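Local coordinates for protein putative dehydrogenase (Amycolatopsis orientalis, PDB 5A9T) that reduces cyclic imines to amines with NADPH, as an imine reductase built from a Rossmann-type nucleotide-binding domain and a helical C-terminal domain, at residues Asp30-Trp34 against Ala49-Ile55; Ala61-Leu65 against Glu146-Thr150; Leu268-Ala272 against Val285-Trp289. All coordinates share one frame; numbering follows the deposited sequence.

Overall arrangement
Interactions 1 and 2 belong to the N-terminal nucleotide-binding domain and reach the same sheet, their centres about 15 Å apart. Interaction 1 pairs the outermost strand 50-51 with strand 30-34, whereas interaction 2 seats helix 141-152 against the start of strand 64-67. The two touch where Thr32 packs on Ala61. Interaction 3 comes last along the chain, in the helical C-terminal domain, its centre about 51 Å from that of interaction 1 and 45 Å from that of interaction 2, on the other side of the chain's centre. The first two thus hold the edge and flank of the nucleotide-binding sheet, while the third ties the C-terminal tail to helix 260-274 where the second subunit also packs.

Interaction 1 of 3, residues Asp30-Trp34 against Ala49-Ile55; sequences DVTVW and ARQADDI
Strand 30-34 runs parallel to the short strand 50-51, with Thr32 opposite Arg50 and Val33 opposite Gln51, and three backbone bonds join them: Arg50 N to Val31 O, Val33 N to Arg50 O and Ala52 N to Val33 O, each 2.9 Å. Thr32 CG2 lies 3.8 Å from Ala52 CB on one face of the sheet. On the other, Val33 CG1 meets Ala49 CB at 4.1 Å, and both side chains also pack on Leu44 of helix 42-46. This is the edge of a Rossmann-type sheet: strand 30-34, helix 42-46 and strand 50-51 form a beta-alpha-beta crossover, and the residues just after Trp34, namely Asn35, Arg36 and Ser37, bind NADP(+) in a structure of this protein. Beyond the bridged pairs, at the end of strand 30-34, Trp34 holds CG anti to the backbone N (chi1 174°), which carries the indole out until its edge meets the turn leading into helix 55-60. The carbonyls of Ala52 and Asp53 lie at that edge, with Ala52 O 3.3 Å from Trp34 CD1. Ile55 reaches over one face, its CD1 3.9 Å from the centroid of the five-membered ring and 18° off the normal, a CH-pi contact. A water accepts hydrogen bonds from Trp34 NE1 at 3.0 Å and from Ile55 N at 2.8 Å, giving these two neighbouring donors, which cannot serve each other, a common acceptor. Asp54 precedes that helix as its N-cap, its OD1 accepting from the backbone N of Val56.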
loop_
_atom_site.group_PDB
_atom_site.type_symbol
_atom_site.label_atom_id
_atom_site.label_comp_id
_atom_site.label_asym_id
_atom_site.label_seq_id
_atom_site.Cartn_x
_atom_site.Cartn_y
_atom_site.Cartn_z
ATOM N N ASP A 30 28.926 26.616 -8.815
ATOM C CA ASP A 30 30.290 26.288 -9.307
ATOM C C ASP A 30 30.626 24.881 -8.847
ATOM O O ASP A 30 31.003 24.709 -7.694
ATOM C CB ASP A 30 31.342 27.318 -8.814
ATOM C CG ASP A 30 31.304 28.668 -9.585
ATOM O OD1 ASP A 30 30.648 28.781 -10.657
ATOM O OD2 ASP A 30 31.869 29.628 -9.006
ATOM N N VAL A 31 30.455 23.916 -9.746
ATOM C CA VAL A 31 30.511 22.514 -9.348
ATOM C C VAL A 31 31.867 21.975 -9.697
ATOM O O VAL A 31 32.256 21.926 -10.919
ATOM C CB VAL A 31 29.379 21.678 -9.920
ATOM C CG1 VAL A 31 29.477 20.207 -9.494
ATOM C CG2 VAL A 31 28.037 22.320 -9.515
ATOM N N THR A 32 32.549 21.446 -8.703
ATOM C CA THR A 32 33.750 20.598 -8.876
ATOM C C THR A 32 33.407 19.145 -8.765
ATOM O O THR A 32 32.689 18.745 -7.834
ATOM C CB THR A 32 34.840 20.980 -7.920
ATOM O OG1 THR A 32 35.162 22.372 -8.031
ATOM C CG2 THR A 32 36.070 20.117 -7.978
ATOM N N VAL A 33 33.878 18.298 -9.691
ATOM C CA VAL A 33 33.535 16.884 -9.679
ATOM C C VAL A 33 34.731 16.000 -9.569
ATOM O O VAL A 33 35.824 16.344 -10.082
ATOM C CB VAL A 33 32.655 16.466 -10.872
ATOM C CG1 VAL A 33 31.392 17.228 -10.888
ATOM C CG2 VAL A 33 33.383 16.693 -12.198
ATOM N N TRP A 34 34.572 14.884 -8.881
ATOM C CA TRP A 34 35.671 13.897 -8.657
ATOM C C TRP A 34 35.057 12.531 -8.743
ATOM O O TRP A 34 33.917 12.274 -8.316
ATOM C CB TRP A 34 36.379 14.073 -7.350
ATOM C CG TRP A 34 37.392 13.038 -6.995
ATOM C CD1 TRP A 34 38.732 13.089 -7.284
ATOM C CD2 TRP A 34 37.183 11.782 -6.343
ATOM N NE1 TRP A 34 39.364 11.953 -6.775
ATOM C CE2 TRP A 34 38.421 11.117 -6.263
ATOM C CE3 TRP A 34 36.050 11.091 -5.909
ATOM C CZ2 TRP A 34 38.572 9.891 -5.611
ATOM C CZ3 TRP A 34 36.232 9.892 -5.260
ATOM C CH2 TRP A 34 37.445 9.275 -5.175
ATOM N N ALA A 49 30.941 22.106 -15.235
ATOM C CA ALA A 49 31.717 21.543 -14.112
ATOM C C ALA A 49 33.190 21.553 -14.316
ATOM O O ALA A 49 33.623 21.524 -15.516
ATOM C CB ALA A 49 31.290 20.157 -13.763
ATOM N N ARG A 50 33.974 21.636 -13.263
ATOM C CA ARG A 50 35.419 21.471 -13.321
ATOM C C ARG A 50 35.769 20.148 -12.773
ATOM O O ARG A 50 35.360 19.831 -11.653
ATOM C CB ARG A 50 36.114 22.557 -12.609
ATOM C CG ARG A 50 35.837 23.842 -13.393
ATOM C CD ARG A 50 36.767 24.912 -12.851
ATOM N NE ARG A 50 36.678 26.171 -13.559
ATOM C CZ ARG A 50 37.325 27.244 -13.119
ATOM N NH1 ARG A 50 38.107 27.163 -12.046
ATOM N NH2 ARG A 50 37.205 28.384 -13.767
ATOM N N GLN A 51 36.481 19.308 -13.496
ATOM C CA GLN A 51 36.965 18.049 -13.001
ATOM C C GLN A 51 38.195 18.255 -12.119
ATOM O O GLN A 51 39.105 19.021 -12.443
ATOM C CB GLN A 51 37.329 17.082 -14.125
ATOM C CG GLN A 51 38.075 15.897 -13.608
ATOM C CD GLN A 51 38.139 14.742 -14.541
ATOM O OE1 GLN A 51 38.454 14.903 -15.691
ATOM N NE2 GLN A 51 37.903 13.551 -14.010
ATOM N N ALA A 52 38.215 17.670 -10.934
ATOM C CA ALA A 52 39.438 17.673 -10.123
ATOM C C ALA A 52 39.894 16.242 -10.152
ATOM O O ALA A 52 39.189 15.301 -9.696
ATOM C CB ALA A 52 39.177 18.077 -8.689
ATOM N N ASP A 53 41.007 16.011 -10.671
ATOM C CA ASP A 53 41.592 14.638 -10.590
ATOM C C ASP A 53 41.963 14.132 -9.156
ATOM O O ASP A 53 41.762 12.935 -8.898
ATOM C CB ASP A 53 42.884 14.557 -11.484
ATOM C CG ASP A 53 42.561 14.634 -13.036
ATOM O OD1 ASP A 53 41.485 14.173 -13.455
ATOM O OD2 ASP A 53 43.390 15.203 -13.805
ATOM N N ASP A 54 42.452 15.026 -8.278
ATOM C CA ASP A 54 42.904 14.579 -6.993
ATOM C C ASP A 54 41.827 14.937 -5.953
ATOM O O ASP A 54 41.277 16.035 -5.972
ATOM C CB ASP A 54 44.236 15.216 -6.692
ATOM C CG ASP A 54 44.816 14.962 -5.308
ATOM O OD1 ASP A 54 44.397 14.292 -4.261
ATOM O OD2 ASP A 54 45.953 15.507 -5.286
ATOM N N ILE A 55 41.556 13.965 -5.101
ATOM C CA ILE A 55 40.580 14.214 -4.028
ATOM C C ILE A 55 40.915 15.377 -3.155
ATOM O O ILE A 55 39.976 16.083 -2.690
ATOM C CB ILE A 55 40.267 12.921 -3.236
ATOM C CG1 ILE A 55 39.026 13.030 -2.333
ATOM C CG2 ILE A 55 41.433 12.521 -2.374
ATOM C CD1 ILE A 55 37.756 13.310 -3.040
HETATM O O HOH W 1 42.208 11.327 -5.946
#

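Interaction 2 of 3, residues Ala61-Leu65 against Glu146-Thr150; sequences ASRLL and EYKET
Arg63 and Glu146 both hold CG anti to the backbone N (chi1 169° and -172°), and these torsions and the extended chains carry guanidinium and carboxylate out to each other, one from the loop just before strand 64-67, the other from helix 141-152. The side chains cross at about a right angle, yet guanidinium and carboxylate end nearly coplanar. Arg63 grips side-on with two nitrogens: NE gives a hydrogen bond to Glu146 OE2 at 2.9 Å, and NH2 gives one to Glu146 OE1 at the same length of 2.9 Å. The second uses the syn lone pair of OE1; in the first the donor comes in on the syn side of OE2 but 25° out of the carboxylate plane. Next to this salt bridge, Tyr147 crosses the arginine obliquely and sets its OH against the aliphatic chain, 3.1 Å from Arg63 CD. Leu64 slides past the phenol in the opposite direction, placing CD1 over the centre of one ring face, 4.1 Å from the centroid, as a CH-pi contact. Glu146 CG lies over the opposite face, so the ring is held between the leucine and its own helix neighbour. The other leucine methyl, CD2, touches Tyr147 CD1 at 3.9 Å and meets Thr150 CG2 tip to tip at 3.8 Å. Within the Rossmann-type domain the contact lays this helix against the sheet, where Leu64 also packs on Val8 and Val92 of the flanking strands. Its chemistry is graded, from a buried leucine-tyrosine layer to a charged pair at the exposed rim, where paired hydrogen bonds fix the rotation of both end groups and each charge probably offsets the other.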
loop_
_atom_site.group_PDB
_atom_site.type_symbol
_atom_site.label_atom_id
_atom_site.label_comp_id
_atom_site.label_asym_id
_atom_site.label_seq_id
_atom_site.Cartn_x
_atom_site.Cartn_y
_atom_site.Cartn_z
ATOM N N ALA A 61 38.076 22.637 -2.922
ATOM C CA ALA A 61 37.374 23.557 -3.805
ATOM C C ALA A 61 36.144 24.183 -3.154
ATOM O O ALA A 61 35.651 25.227 -3.590
ATOM C CB ALA A 61 36.945 22.891 -5.108
ATOM N N SER A 62 35.561 23.455 -2.192
ATOM C CA SER A 62 34.240 23.765 -1.689
ATOM C C SER A 62 34.151 23.455 -0.219
ATOM O O SER A 62 34.775 22.560 0.232
ATOM C CB SER A 62 33.107 22.968 -2.421
ATOM O OG SER A 62 33.336 22.941 -3.838
ATOM N N ARG A 63 33.280 24.198 0.501
ATOM C CA ARG A 63 32.971 23.813 1.860
ATOM C C ARG A 63 31.971 22.614 1.848
ATOM O O ARG A 63 32.116 21.677 2.643
ATOM C CB ARG A 63 32.405 24.953 2.660
ATOM C CG ARG A 63 31.818 24.579 4.021
ATOM C CD ARG A 63 31.469 25.823 4.852
ATOM N NE ARG A 63 30.543 25.531 5.990
ATOM C CZ ARG A 63 30.880 24.965 7.109
ATOM N NH1 ARG A 63 32.103 24.517 7.372
ATOM N NH2 ARG A 63 30.028 24.777 8.105
ATOM N N LEU A 64 30.994 22.681 0.939
ATOM C CA LEU A 64 29.949 21.642 0.833
ATOM C C LEU A 64 30.406 20.545 -0.092
ATOM O O LEU A 64 30.670 20.768 -1.276
ATOM C CB LEU A 64 28.643 22.280 0.310
ATOM C CG LEU A 64 27.512 21.220 0.139
ATOM C CD1 LEU A 64 27.144 20.604 1.425
ATOM C CD2 LEU A 64 26.357 21.910 -0.534
ATOM N N LEU A 65 30.573 19.359 0.489
ATOM C CA LEU A 65 31.058 18.152 -0.210
ATOM C C LEU A 65 29.888 17.171 -0.230
ATOM O O LEU A 65 29.521 16.627 0.803
ATOM C CB LEU A 65 32.227 17.524 0.473
ATOM C CG LEU A 65 33.327 18.527 0.851
ATOM C CD1 LEU A 65 34.380 17.883 1.789
ATOM C CD2 LEU A 65 34.009 19.228 -0.343
ATOM N N GLU A 146 22.180 25.337 7.440
ATOM C CA GLU A 146 23.120 26.016 6.592
ATOM C C GLU A 146 22.904 25.827 5.124
ATOM O O GLU A 146 22.996 26.703 4.294
ATOM C CB GLU A 146 24.581 25.649 7.037
ATOM C CG GLU A 146 25.640 26.488 6.317
ATOM C CD GLU A 146 27.018 26.154 6.800
ATOM O OE1 GLU A 146 27.243 25.274 7.633
ATOM O OE2 GLU A 146 27.991 26.792 6.272
ATOM N N TYR A 147 22.583 24.553 4.745
ATOM C CA TYR A 147 22.540 24.169 3.414
ATOM C C TYR A 147 21.191 23.735 2.829
ATOM O O TYR A 147 21.162 23.376 1.709
ATOM C CB TYR A 147 23.627 23.063 3.142
ATOM C CG TYR A 147 25.045 23.676 3.193
ATOM C CD1 TYR A 147 25.466 24.534 2.203
ATOM C CD2 TYR A 147 25.887 23.337 4.203
ATOM C CE1 TYR A 147 26.731 25.120 2.268
ATOM C CE2 TYR A 147 27.146 23.922 4.246
ATOM C CZ TYR A 147 27.559 24.754 3.263
ATOM O OH TYR A 147 28.831 25.309 3.336
ATOM N N LYS A 148 20.140 23.864 3.607
ATOM C CA LYS A 148 18.889 23.411 3.080
ATOM C C LYS A 148 18.494 24.091 1.802
ATOM O O LYS A 148 17.913 23.411 0.965
ATOM C CB LYS A 148 17.799 23.480 4.123
ATOM C CG LYS A 148 17.565 24.824 4.564
ATOM C CD LYS A 148 16.766 24.795 5.856
ATOM C CE LYS A 148 15.288 24.930 5.633
ATOM N NZ LYS A 148 14.868 25.862 6.735
ATOM N N GLU A 149 18.756 25.399 1.594
ATOM C CA GLU A 149 18.397 25.997 0.340
ATOM C C GLU A 149 19.123 25.451 -0.847
ATOM O O GLU A 149 18.570 25.214 -1.920
ATOM C CB GLU A 149 18.489 27.539 0.459
ATOM C CG GLU A 149 18.429 28.310 -0.807
ATOM N N THR A 150 20.411 25.156 -0.704
ATOM C CA THR A 150 21.176 24.485 -1.745
ATOM C C THR A 150 20.632 23.038 -1.968
ATOM O O THR A 150 20.460 22.597 -3.093
ATOM C CB THR A 150 22.663 24.379 -1.333
ATOM O OG1 THR A 150 23.155 25.750 -1.303
ATOM C CG2 THR A 150 23.498 23.650 -2.328
#

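Interaction 3 of 3, residues Leu268-Ala272 against Val285-Trp289; sequences LLDRA and VIELW
Leu288 of the 3-10 segment near the C terminus pushes CD1 against Ala272 CB of helix 260-274 at 3.7 Å, the closest of the apolar contacts here. Val285 CG2 touches both Leu269 CD2 and Ala272 CB, each 4.3 Å away; with CG2 anti to the backbone N, it is this methyl that meets the helix. Leu268 crosses Trp289 at about a right angle, bringing CD2 to within 3.8 Å of Trp289 CZ2. The tryptophan packs on its own turn as well: Val285 O sits over the centre of one indole face, with Ile286 CA on the same face toward the rim. Both segments belong to the helical C-terminal domain of the reductive-aminase-like family, and here the tail folds back on the helix beside the second subunit, whose Ile261 packs on Leu268 and whose Leu186 packs on Val285. Leu269 also touches Asn241 and Tyr282, residues of the pocket that holds the bound methyltetrahydroisoquinoline. Polar groups meet without hydrogen bonds across the two segments. Arg271 runs extended past Leu288, whose CB lies over one face of the guanidinium, offset toward its rim. Arg271 NH1 reaches the edge of the indole, 3.6 Å from Trp289 NE1, with the two planes 42° apart; the charge of Arg271 is met by salt bridges from NH1 to Glu260 and Asp258 of the second subunit. Trp289 NE1 is buried without a partner. Replacing Trp289 by an alanine removes the indole, and a gap would probably open beside Leu268 CD2, between the helix and the tail. The 3-10 turn itself is tied by Trp289 N to Ile286 O at 2.8 Å.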
loop_
_atom_site.group_PDB
_atom_site.type_symbol
_atom_site.label_atom_id
_atom_site.label_comp_id
_atom_site.label_asym_id
_atom_site.label_seq_id
_atom_site.Cartn_x
_atom_site.Cartn_y
_atom_site.Cartn_z
ATOM N N LEU A 268 1.469 -15.384 8.808
ATOM C CA LEU A 268 1.860 -14.378 9.759
ATOM C C LEU A 268 0.835 -14.342 10.881
ATOM O O LEU A 268 1.286 -14.202 12.064
ATOM C CB LEU A 268 2.025 -12.915 9.306
ATOM C CG LEU A 268 3.117 -12.692 8.226
ATOM C CD1 LEU A 268 2.940 -11.399 7.398
ATOM C CD2 LEU A 268 4.509 -12.731 8.896
ATOM N N LEU A 269 -0.459 -14.495 10.549
ATOM C CA LEU A 269 -1.538 -14.480 11.552
ATOM C C LEU A 269 -1.533 -15.719 12.413
ATOM O O LEU A 269 -1.807 -15.664 13.604
ATOM C CB LEU A 269 -2.887 -14.191 10.950
ATOM C CG LEU A 269 -2.990 -12.864 10.134
ATOM C CD1 LEU A 269 -4.414 -12.626 9.813
ATOM C CD2 LEU A 269 -2.383 -11.725 10.857
ATOM N N ASP A 270 -1.340 -16.855 11.809
ATOM C CA ASP A 270 -1.214 -18.120 12.614
ATOM C C ASP A 270 -0.087 -18.030 13.647
ATOM O O ASP A 270 -0.293 -18.432 14.845
ATOM C CB ASP A 270 -0.855 -19.213 11.598
ATOM C CG ASP A 270 -2.042 -19.605 10.641
ATOM O OD1 ASP A 270 -3.272 -19.366 10.944
ATOM O OD2 ASP A 270 -1.713 -20.198 9.534
ATOM N N ARG A 271 1.038 -17.443 13.323
ATOM C CA ARG A 271 2.162 -17.215 14.287
ATOM C C ARG A 271 1.680 -16.378 15.491
ATOM O O ARG A 271 1.965 -16.628 16.675
ATOM C CB ARG A 271 3.348 -16.523 13.572
ATOM C CG ARG A 271 4.729 -16.417 14.234
ATOM C CD ARG A 271 5.703 -15.784 13.216
ATOM N NE ARG A 271 6.764 -15.103 13.943
ATOM C CZ ARG A 271 7.558 -14.123 13.467
ATOM N NH1 ARG A 271 7.487 -13.608 12.177
ATOM N NH2 ARG A 271 8.449 -13.638 14.313
ATOM N N ALA A 272 0.942 -15.333 15.196
ATOM C CA ALA A 272 0.398 -14.462 16.194
ATOM C C ALA A 272 -0.661 -15.121 17.035
ATOM O O ALA A 272 -0.628 -14.890 18.282
ATOM C CB ALA A 272 -0.200 -13.218 15.488
ATOM N N VAL A 285 -0.108 -7.904 15.460
ATOM C CA VAL A 285 0.910 -8.729 14.721
ATOM C C VAL A 285 2.249 -8.065 14.714
ATOM O O VAL A 285 3.278 -8.717 14.741
ATOM C CB VAL A 285 0.373 -9.083 13.343
ATOM C CG1 VAL A 285 0.419 -7.896 12.407
ATOM C CG2 VAL A 285 1.160 -10.225 12.760
ATOM N N ILE A 286 2.285 -6.699 14.809
ATOM C CA ILE A 286 3.523 -6.024 14.863
ATOM C C ILE A 286 4.417 -6.430 16.058
ATOM O O ILE A 286 5.671 -6.350 16.018
ATOM C CB ILE A 286 3.378 -4.478 14.829
ATOM C CG1 ILE A 286 4.726 -3.739 14.469
ATOM C CG2 ILE A 286 2.816 -3.955 16.167
ATOM C CD1 ILE A 286 4.497 -2.229 14.356
ATOM N N GLU A 287 3.796 -6.877 17.167
ATOM C CA GLU A 287 4.633 -7.234 18.340
ATOM C C GLU A 287 5.530 -8.413 18.203
ATOM O O GLU A 287 6.604 -8.383 18.829
ATOM C CB GLU A 287 3.677 -7.494 19.494
ATOM C CG GLU A 287 3.008 -6.270 19.978
ATOM C CD GLU A 287 3.963 -5.251 20.574
ATOM O OE1 GLU A 287 4.866 -5.666 21.383
ATOM O OE2 GLU A 287 3.809 -4.072 20.240
ATOM N N LEU A 288 5.218 -9.288 17.299
ATOM C CA LEU A 288 6.123 -10.418 16.931
ATOM C C LEU A 288 7.344 -9.878 16.207
ATOM O O LEU A 288 8.289 -10.658 16.013
ATOM C CB LEU A 288 5.395 -11.338 15.955
ATOM C CG LEU A 288 4.133 -12.095 16.303
ATOM C CD1 LEU A 288 3.390 -12.504 15.019
ATOM C CD2 LEU A 288 4.528 -13.274 17.169
ATOM N N TRP A 289 7.296 -8.645 15.675
ATOM C CA TRP A 289 8.413 -8.167 14.797
ATOM C C TRP A 289 9.307 -7.147 15.412
ATOM O O TRP A 289 10.388 -6.881 14.868
ATOM C CB TRP A 289 7.841 -7.612 13.482
ATOM C CG TRP A 289 6.905 -8.513 12.761
ATOM C CD1 TRP A 289 6.837 -9.878 12.895
ATOM C CD2 TRP A 289 5.932 -8.166 11.812
ATOM N NE1 TRP A 289 5.861 -10.376 12.070
ATOM C CE2 TRP A 289 5.255 -9.360 11.402
ATOM C CE3 TRP A 289 5.504 -6.957 11.246
ATOM C CZ2 TRP A 289 4.170 -9.333 10.520
ATOM C CZ3 TRP A 289 4.515 -6.957 10.352
ATOM C CH2 TRP A 289 3.793 -8.094 10.003
#